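Local coordinates for uncharacterized protein DUF1185 (PDB 3BYQ) that is of unknown function but adopts a variant of the Bacillus chorismate mutase fold and may play a role in amino-acid metabolism, at residues M54-L57 with R58-G61; L60-L63 with L64-L68; I153-A156 with P157-R160. All blocks are in the same frame, centred on the assembly; numbering follows the deposited sequence.

Interaction 1: residues M54-L57 with R58-G61. With EDO (1,2-ethanediol), chain Q.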
loop_
_atom_site.group_PDB
_atom_site.type_symbol
_atom_site.label_atom_id
_atom_site.label_comp_id
_atom_site.label_asym_id
_atom_site.label_seq_id
_atom_site.Cartn_x
_atom_site.Cartn_y
_atom_site.Cartn_z
HETATM N N MSE B 54 -30.397 -8.275 -3.490
HETATM C CA MSE B 54 -29.796 -9.148 -4.513
HETATM C C MSE B 54 -30.606 -9.122 -5.797
HETATM O O MSE B 54 -30.062 -9.086 -6.903
HETATM C CB MSE B 54 -29.637 -10.570 -4.002
HETATM C CG MSE B 54 -28.821 -11.428 -4.894
HETATM SE SE MSE B 54 -28.351 -13.104 -4.092
HETATM C CE MSE B 54 -30.073 -13.933 -4.134
ATOM N N ALA B 55 -31.927 -9.110 -5.641
ATOM C CA ALA B 55 -32.846 -9.072 -6.788
ATOM C C ALA B 55 -32.723 -7.782 -7.576
ATOM O O ALA B 55 -32.605 -7.797 -8.819
ATOM C CB ALA B 55 -34.305 -9.262 -6.327
ATOM N N GLU B 56 -32.717 -6.662 -6.874
ATOM C CA GLU B 56 -32.621 -5.373 -7.555
ATOM C C GLU B 56 -31.269 -5.148 -8.249
ATOM O O GLU B 56 -31.200 -4.535 -9.310
ATOM C CB GLU B 56 -32.929 -4.198 -6.647
ATOM C CG GLU B 56 -33.230 -2.964 -7.491
ATOM C CD GLU B 56 -33.456 -1.702 -6.697
ATOM O OE1 GLU B 56 -33.677 -1.798 -5.454
ATOM O OE2 GLU B 56 -33.427 -0.623 -7.361
ATOM N N LEU B 57 -30.215 -5.694 -7.653
ATOM C CA LEU B 57 -28.856 -5.564 -8.185
ATOM C C LEU B 57 -28.673 -6.199 -9.550
ATOM O O LEU B 57 -27.729 -5.880 -10.258
ATOM C CB LEU B 57 -27.818 -6.093 -7.188
ATOM C CG LEU B 57 -27.550 -5.153 -6.004
ATOM C CD1 LEU B 57 -26.864 -5.948 -4.857
ATOM C CD2 LEU B 57 -26.744 -3.907 -6.437
ATOM N N ARG B 58 -29.594 -7.066 -9.945
ATOM C CA ARG B 58 -29.486 -7.664 -11.273
ATOM C C ARG B 58 -29.442 -6.570 -12.338
ATOM O O ARG B 58 -28.708 -6.692 -13.302
ATOM C CB ARG B 58 -30.628 -8.649 -11.528
ATOM C CG ARG B 58 -30.434 -9.564 -12.722
ATOM C CD ARG B 58 -29.543 -10.756 -12.400
ATOM N NE ARG B 58 -30.159 -11.634 -11.410
ATOM C CZ ARG B 58 -31.141 -12.493 -11.679
ATOM N NH1 ARG B 58 -31.570 -12.688 -12.914
ATOM N NH2 ARG B 58 -31.653 -13.223 -10.707
ATOM N N SER B 59 -30.194 -5.492 -12.111
ATOM C CA SER B 59 -30.236 -4.366 -13.068
ATOM C C SER B 59 -28.885 -3.662 -13.176
ATOM O O SER B 59 -28.518 -3.158 -14.234
ATOM C CB SER B 59 -31.328 -3.346 -12.729
ATOM O OG SER B 59 -31.126 -2.779 -11.455
ATOM N N LEU B 60 -28.176 -3.609 -12.072
ATOM C CA LEU B 60 -26.822 -3.028 -12.050
ATOM C C LEU B 60 -25.893 -3.937 -12.864
ATOM O O LEU B 60 -25.055 -3.464 -13.614
ATOM C CB LEU B 60 -26.310 -2.901 -10.621
ATOM C CG LEU B 60 -24.951 -2.210 -10.484
ATOM C CD1 LEU B 60 -25.034 -0.751 -10.972
ATOM C CD2 LEU B 60 -24.437 -2.283 -9.023
ATOM N N GLY B 61 -26.039 -5.250 -12.665
ATOM C CA GLY B 61 -25.286 -6.252 -13.437
ATOM C C GLY B 61 -25.493 -6.015 -14.926
ATOM O O GLY B 61 -24.546 -5.979 -15.731
HETATM C C1 EDO Q . -31.288 -10.031 -16.270
HETATM O O1 EDO Q . -32.333 -9.374 -15.541
HETATM C C2 EDO Q . -31.496 -11.537 -16.245
HETATM O O2 EDO Q . -30.403 -12.191 -15.594
HETATM O O HOH W 1 -29.870 -11.252 -8.625
HETATM O O HOH W 2 -33.306 -6.141 -11.195
#

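Interaction 2: residues L60-L63 with L64-L68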
loop_
_atom_site.group_PDB
_atom_site.type_symbol
_atom_site.label_atom_id
_atom_site.label_comp_id
_atom_site.label_asym_id
_atom_site.label_seq_id
_atom_site.Cartn_x
_atom_site.Cartn_y
_atom_site.Cartn_z
ATOM N N LEU B 60 -28.176 -3.609 -12.072
ATOM C CA LEU B 60 -26.822 -3.028 -12.050
ATOM C C LEU B 60 -25.893 -3.937 -12.864
ATOM O O LEU B 60 -25.055 -3.464 -13.614
ATOM C CB LEU B 60 -26.310 -2.901 -10.621
ATOM C CG LEU B 60 -24.951 -2.210 -10.484
ATOM C CD1 LEU B 60 -25.034 -0.751 -10.972
ATOM C CD2 LEU B 60 -24.437 -2.283 -9.023
ATOM N N GLY B 61 -26.039 -5.250 -12.665
ATOM C CA GLY B 61 -25.286 -6.252 -13.437
ATOM C C GLY B 61 -25.493 -6.015 -14.926
ATOM O O GLY B 61 -24.546 -5.979 -15.731
ATOM N N THR B 62 -26.752 -5.832 -15.311
ATOM C CA THR B 62 -27.084 -5.615 -16.736
ATOM C C THR B 62 -26.447 -4.339 -17.274
ATOM O O THR B 62 -25.880 -4.319 -18.349
ATOM C CB THR B 62 -28.606 -5.615 -16.953
ATOM O OG1 THR B 62 -29.114 -6.874 -16.496
ATOM C CG2 THR B 62 -28.960 -5.392 -18.430
ATOM N N LEU B 63 -26.506 -3.296 -16.481
ATOM C CA LEU B 63 -25.936 -2.020 -16.877
ATOM C C LEU B 63 -24.435 -2.145 -17.195
ATOM O O LEU B 63 -23.925 -1.680 -18.239
ATOM C CB LEU B 63 -26.134 -1.003 -15.737
ATOM C CG LEU B 63 -25.618 0.412 -16.028
ATOM C CD1 LEU B 63 -26.479 1.151 -17.093
ATOM C CD2 LEU B 63 -25.490 1.186 -14.712
ATOM N N LEU B 64 -23.718 -2.750 -16.268
ATOM C CA LEU B 64 -22.244 -2.872 -16.375
ATOM C C LEU B 64 -21.852 -3.834 -17.479
ATOM O O LEU B 64 -20.902 -3.592 -18.229
ATOM C CB LEU B 64 -21.624 -3.308 -15.039
ATOM C CG LEU B 64 -21.926 -2.383 -13.841
ATOM C CD1 LEU B 64 -21.154 -2.838 -12.577
ATOM C CD2 LEU B 64 -21.667 -0.947 -14.103
ATOM N N ALA B 65 -22.598 -4.924 -17.587
ATOM C CA ALA B 65 -22.284 -5.935 -18.606
ATOM C C ALA B 65 -22.506 -5.335 -19.981
ATOM O O ALA B 65 -21.738 -5.550 -20.886
ATOM C CB ALA B 65 -23.132 -7.241 -18.410
ATOM N N THR B 66 -23.583 -4.589 -20.121
ATOM C CA THR B 66 -23.898 -3.922 -21.413
ATOM C C THR B 66 -22.805 -2.948 -21.808
ATOM O O THR B 66 -22.384 -2.886 -22.962
ATOM C CB THR B 66 -25.279 -3.232 -21.373
ATOM O OG1 THR B 66 -26.270 -4.236 -21.078
ATOM C CG2 THR B 66 -25.607 -2.585 -22.685
ATOM N N GLU B 67 -22.295 -2.227 -20.826
ATOM C CA GLU B 67 -21.233 -1.271 -21.090
ATOM C C GLU B 67 -19.986 -1.963 -21.612
ATOM O O GLU B 67 -19.301 -1.473 -22.510
ATOM C CB GLU B 67 -20.877 -0.498 -19.832
ATOM C CG GLU B 67 -19.807 0.507 -20.049
ATOM C CD GLU B 67 -19.456 1.308 -18.794
ATOM O OE1 GLU B 67 -19.575 0.762 -17.663
ATOM O OE2 GLU B 67 -19.050 2.482 -18.963
ATOM N N LEU B 68 -19.688 -3.112 -21.024
ATOM C CA LEU B 68 -18.491 -3.880 -21.402
ATOM C C LEU B 68 -18.617 -4.419 -22.822
ATOM O O LEU B 68 -17.687 -4.320 -23.623
ATOM C CB LEU B 68 -18.210 -4.987 -20.405
ATOM C CG LEU B 68 -17.591 -4.585 -19.055
ATOM C CD1 LEU B 68 -17.612 -5.761 -18.033
ATOM C CD2 LEU B 68 -16.163 -4.040 -19.277
#

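Interaction 3: residues I153-A156 with P157-R160. With EDO (1,2-ethanediol), chain F; EDO (1,2-ethanediol), chain I.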
loop_
_atom_site.group_PDB
_atom_site.type_symbol
_atom_site.label_atom_id
_atom_site.label_comp_id
_atom_site.label_asym_id
_atom_site.label_seq_id
_atom_site.Cartn_x
_atom_site.Cartn_y
_atom_site.Cartn_z
ATOM N N ILE B 153 -10.845 1.553 -6.921
ATOM C CA ILE B 153 -11.108 2.994 -7.080
ATOM C C ILE B 153 -10.475 3.629 -5.854
ATOM O O ILE B 153 -10.699 3.211 -4.718
ATOM C CB ILE B 153 -12.615 3.315 -7.227
ATOM C CG1 ILE B 153 -13.120 2.694 -8.533
ATOM C CG2 ILE B 153 -12.899 4.853 -7.242
ATOM C CD1 ILE B 153 -14.619 2.879 -8.784
ATOM N N GLN B 154 -9.743 4.704 -6.102
ATOM C CA GLN B 154 -8.957 5.317 -5.054
ATOM C C GLN B 154 -9.694 5.694 -3.774
ATOM O O GLN B 154 -9.178 5.494 -2.661
ATOM C CB GLN B 154 -8.181 6.504 -5.605
ATOM C CG GLN B 154 -7.305 7.192 -4.577
ATOM C CD GLN B 154 -8.059 8.267 -3.794
ATOM O OE1 GLN B 154 -8.897 8.971 -4.349
ATOM N NE2 GLN B 154 -7.746 8.404 -2.510
ATOM N N ASP B 155 -10.886 6.240 -3.956
ATOM C CA ASP B 155 -11.681 6.742 -2.854
ATOM C C ASP B 155 -12.918 5.884 -2.599
ATOM O O ASP B 155 -13.914 6.383 -2.082
ATOM C CB ASP B 155 -12.070 8.205 -3.115
ATOM C CG ASP B 155 -13.114 8.345 -4.209
ATOM O OD1 ASP B 155 -13.066 7.548 -5.160
ATOM O OD2 ASP B 155 -14.018 9.201 -4.072
ATOM N N ALA B 156 -12.845 4.628 -2.941
ATOM C CA ALA B 156 -13.975 3.734 -2.742
ATOM C C ALA B 156 -13.524 2.315 -2.481
ATOM O O ALA B 156 -12.399 1.958 -2.819
ATOM C CB ALA B 156 -14.859 3.709 -3.999
ATOM N N PRO B 157 -14.380 1.538 -1.825
ATOM C CA PRO B 157 -15.638 1.929 -1.211
ATOM C C PRO B 157 -15.324 2.579 0.117
ATOM O O PRO B 157 -14.481 2.075 0.887
ATOM C CB PRO B 157 -16.319 0.600 -0.939
ATOM C CG PRO B 157 -15.236 -0.350 -0.764
ATOM C CD PRO B 157 -14.122 0.089 -1.629
ATOM N N ARG B 158 -16.061 3.647 0.389
ATOM C CA ARG B 158 -15.966 4.319 1.669
ATOM C C ARG B 158 -16.720 3.344 2.619
ATOM O O ARG B 158 -17.320 2.393 2.161
ATOM C CB ARG B 158 -16.497 5.737 1.582
ATOM C CG ARG B 158 -15.579 6.540 0.650
ATOM C CD ARG B 158 -16.006 7.911 0.557
ATOM N NE ARG B 158 -15.271 8.630 -0.477
ATOM C CZ ARG B 158 -15.421 9.933 -0.719
ATOM N NH1 ARG B 158 -16.195 10.690 0.044
ATOM N NH2 ARG B 158 -14.780 10.464 -1.717
ATOM N N PRO B 159 -16.625 3.559 3.935
ATOM C CA PRO B 159 -17.128 2.593 4.873
ATOM C C PRO B 159 -18.541 2.066 4.645
ATOM O O PRO B 159 -18.804 0.878 4.880
ATOM C CB PRO B 159 -17.005 3.333 6.201
ATOM C CG PRO B 159 -15.745 4.156 6.032
ATOM C CD PRO B 159 -15.824 4.621 4.589
ATOM N N ARG B 160 -19.409 2.941 4.164
ATOM C CA ARG B 160 -20.834 2.648 3.995
ATOM C C ARG B 160 -21.243 2.494 2.528
ATOM O O ARG B 160 -22.377 2.736 2.151
ATOM C CB ARG B 160 -21.652 3.727 4.729
ATOM C CG ARG B 160 -21.329 3.761 6.222
ATOM C CD ARG B 160 -22.093 4.797 6.981
ATOM N NE ARG B 160 -21.484 6.105 6.843
ATOM C CZ ARG B 160 -20.291 6.412 7.335
ATOM N NH1 ARG B 160 -19.543 5.497 7.952
ATOM N NH2 ARG B 160 -19.828 7.627 7.159
HETATM C C1 EDO F . -10.439 5.542 -9.834
HETATM O O1 EDO F . -9.452 5.707 -8.799
HETATM C C2 EDO F . -9.898 6.082 -11.143
HETATM O O2 EDO F . -8.582 5.550 -11.370
HETATM C C1 EDO I . -15.904 5.144 9.448
HETATM O O1 EDO I . -16.451 6.437 9.129
HETATM C C2 EDO I . -16.068 4.891 10.939
HETATM O O2 EDO I . -15.373 5.927 11.637
#

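Interaction 1: residues M54-L57 with R58-G61
Glu56 O accepts two hydrogen bonds from one residue, Ser59. The amide bond is the firm one, with Ser59 N 3.1 Å from Glu56 O. In the conformer described, the hydroxyl Ser59 OG lies 2.8 Å from Glu56 O and donates to it nearly in line with the carbonyl bond. Its chi1, 61°, sets OG between the backbone N and the carbonyl carbon and turns it back to the preceding turn. The side chain has a second conformer, to which this hydroxyl bond need not apply. Both bonds span three residues. Arg58 N likewise bonds to Ala55 O at 3.3 Å. The helix is kinked where the amides of Ser59 and Leu60 make no bond four residues back. Leu60 N has only a weak bond to Leu57 O, at 2.9 Å. Regular pairing resumes with Gly61 N, 3.0 Å from Leu57 O.

A water donates to Met54 O, a selenomethionine carbonyl, and accepts from Arg58 NE, at 2.8 Å from each. The Arg58 chain bends at chi2 (81°) and chi3 (65°), which curls the guanidinium back to this water. Arg58 NH1 donates to O2 of an ethanediol at 3.0 Å, and NH2 forms a salt bridge with Glu100 of helix 98-109.

On the buried side Leu57 and Leu60 lie side by side. Their CD2 methyls meet at 3.8 Å, and both side chains also pack on Phe164 of strand 161-169. The carboxylate of Glu56 bonds to Ser3 and Leu4. The pattern is that of a kinked amphipathic helix, with local 3-10-like i to i+3 bonding, packed on a beta-sheet.

Interaction 2: residues L60-L63 with L64-L68
Leu64 leans back on the turn before it. Its N donates to Leu60 O at 3.1 Å, and its CG sits 3.3 Å from the same Leu60 O. The chi1 of Leu64, -57°, keeps CG beside the backbone N, close to this oxygen. The leucine side chains meet more loosely, with Leu60 CG 4.4 Å from Leu64 CD1. Both reach the sheet: Leu60 packs on Ala36 and Leu64 on Ser34, two residues of strand 29-39.

Ala65 follows with its N 2.9 Å from Gly61 O. Its CB touches that oxygen too. The same methyl packs on Met106 and Val109 of helix 98-109 and on Leu166 of strand 161-169, where helix and sheet both come close.

Thr66 grips Thr62 O twice. OG1 and N approach this oxygen from opposite faces of the carbonyl plane, OG1 at 2.8 Å and N at 2.9 Å. With chi1 at -59°, OG1 stands beside the backbone N and folds back along the helix. The side chains of Thr62 and Thr66 run side by side, and Thr62 CG2 comes 3.9 Å from Thr66 OG1. Thr62 OG1 itself bonds to Arg58 O, one turn earlier.

Glu67 N closes the series on Leu63 O at 3.1 Å. The Glu67 carboxylate bonds to Ser34 and forms a salt bridge with Arg10 of strand 7-17.

This is regular alpha-helix with threonine hydroxyls bonded to i-4 carbonyls, in a helix that lies on the beta-sheet beside helix 98-109.

Interaction 3: residues I153-A156 with P157-R160
Arg158 holds Asp155 side-on with two nitrogens, each on a different oxygen. NH2 forms a salt bridge with Asp155 OD2 at 2.8 Å, meeting the anti side of the carboxylate. NE donates to the backbone oxygen Asp155 O at 3.1 Å, and this bond lies in the carbonyl plane. Arg158 thus uses OD2 alone of the carboxylate, its second nitrogen going to the main chain. The carboxylate and guanidinium planes stand 74° apart. The Arg158 chain runs extended from CG to NE, with chi2 at -178°, and carries the guanidinium back alongside the turn. Its CG passes 3.2 Å from Asp155 O.

Further charges complete the group. Asp155 OD2 also pairs with Arg8 and OD1 with Lys9, both of strand 7-17. Arg158 NH2 also meets Glu20 of the fourth subunit.

Residues 153-156 form a type I beta turn, closed by Ala156 N on Ile153 O at 3.1 Å. A cis peptide bond then joins Ala156 to Pro157 and redirects the chain. Within the turn, Gln154 N donates to O1 of an ethanediol at 2.9 Å. The side chain of Ala156 packs on Arg8 and Val37.

Both charged side chains are buried. Their mutual bonds, with the neighbouring opposite charges, probably offset the cost of burial and tie the loop to strand 7-17 and to another subunit.

Interactions 1 and 2 are successive parts of helix 51-72. They share Leu60 and Gly61, and their centres lie 10 Å apart. The kinked part comes first and the regular part follows. Both pack on strands 29-39 and 161-169 and on helix 98-109, so one helix carries a continuous buried face across the sheet. Interaction 3 comes much later in the chain, in the loop between strands 147-151 and 161-169. Its centre is 20 Å from each of the others, and it touches neither. It joins strand 7-17 of its own chain and also meets neighbouring subunits of the six-chain assembly. The helix thus packs mainly within its own subunit, while the loop of 153-160 contributes to assembly.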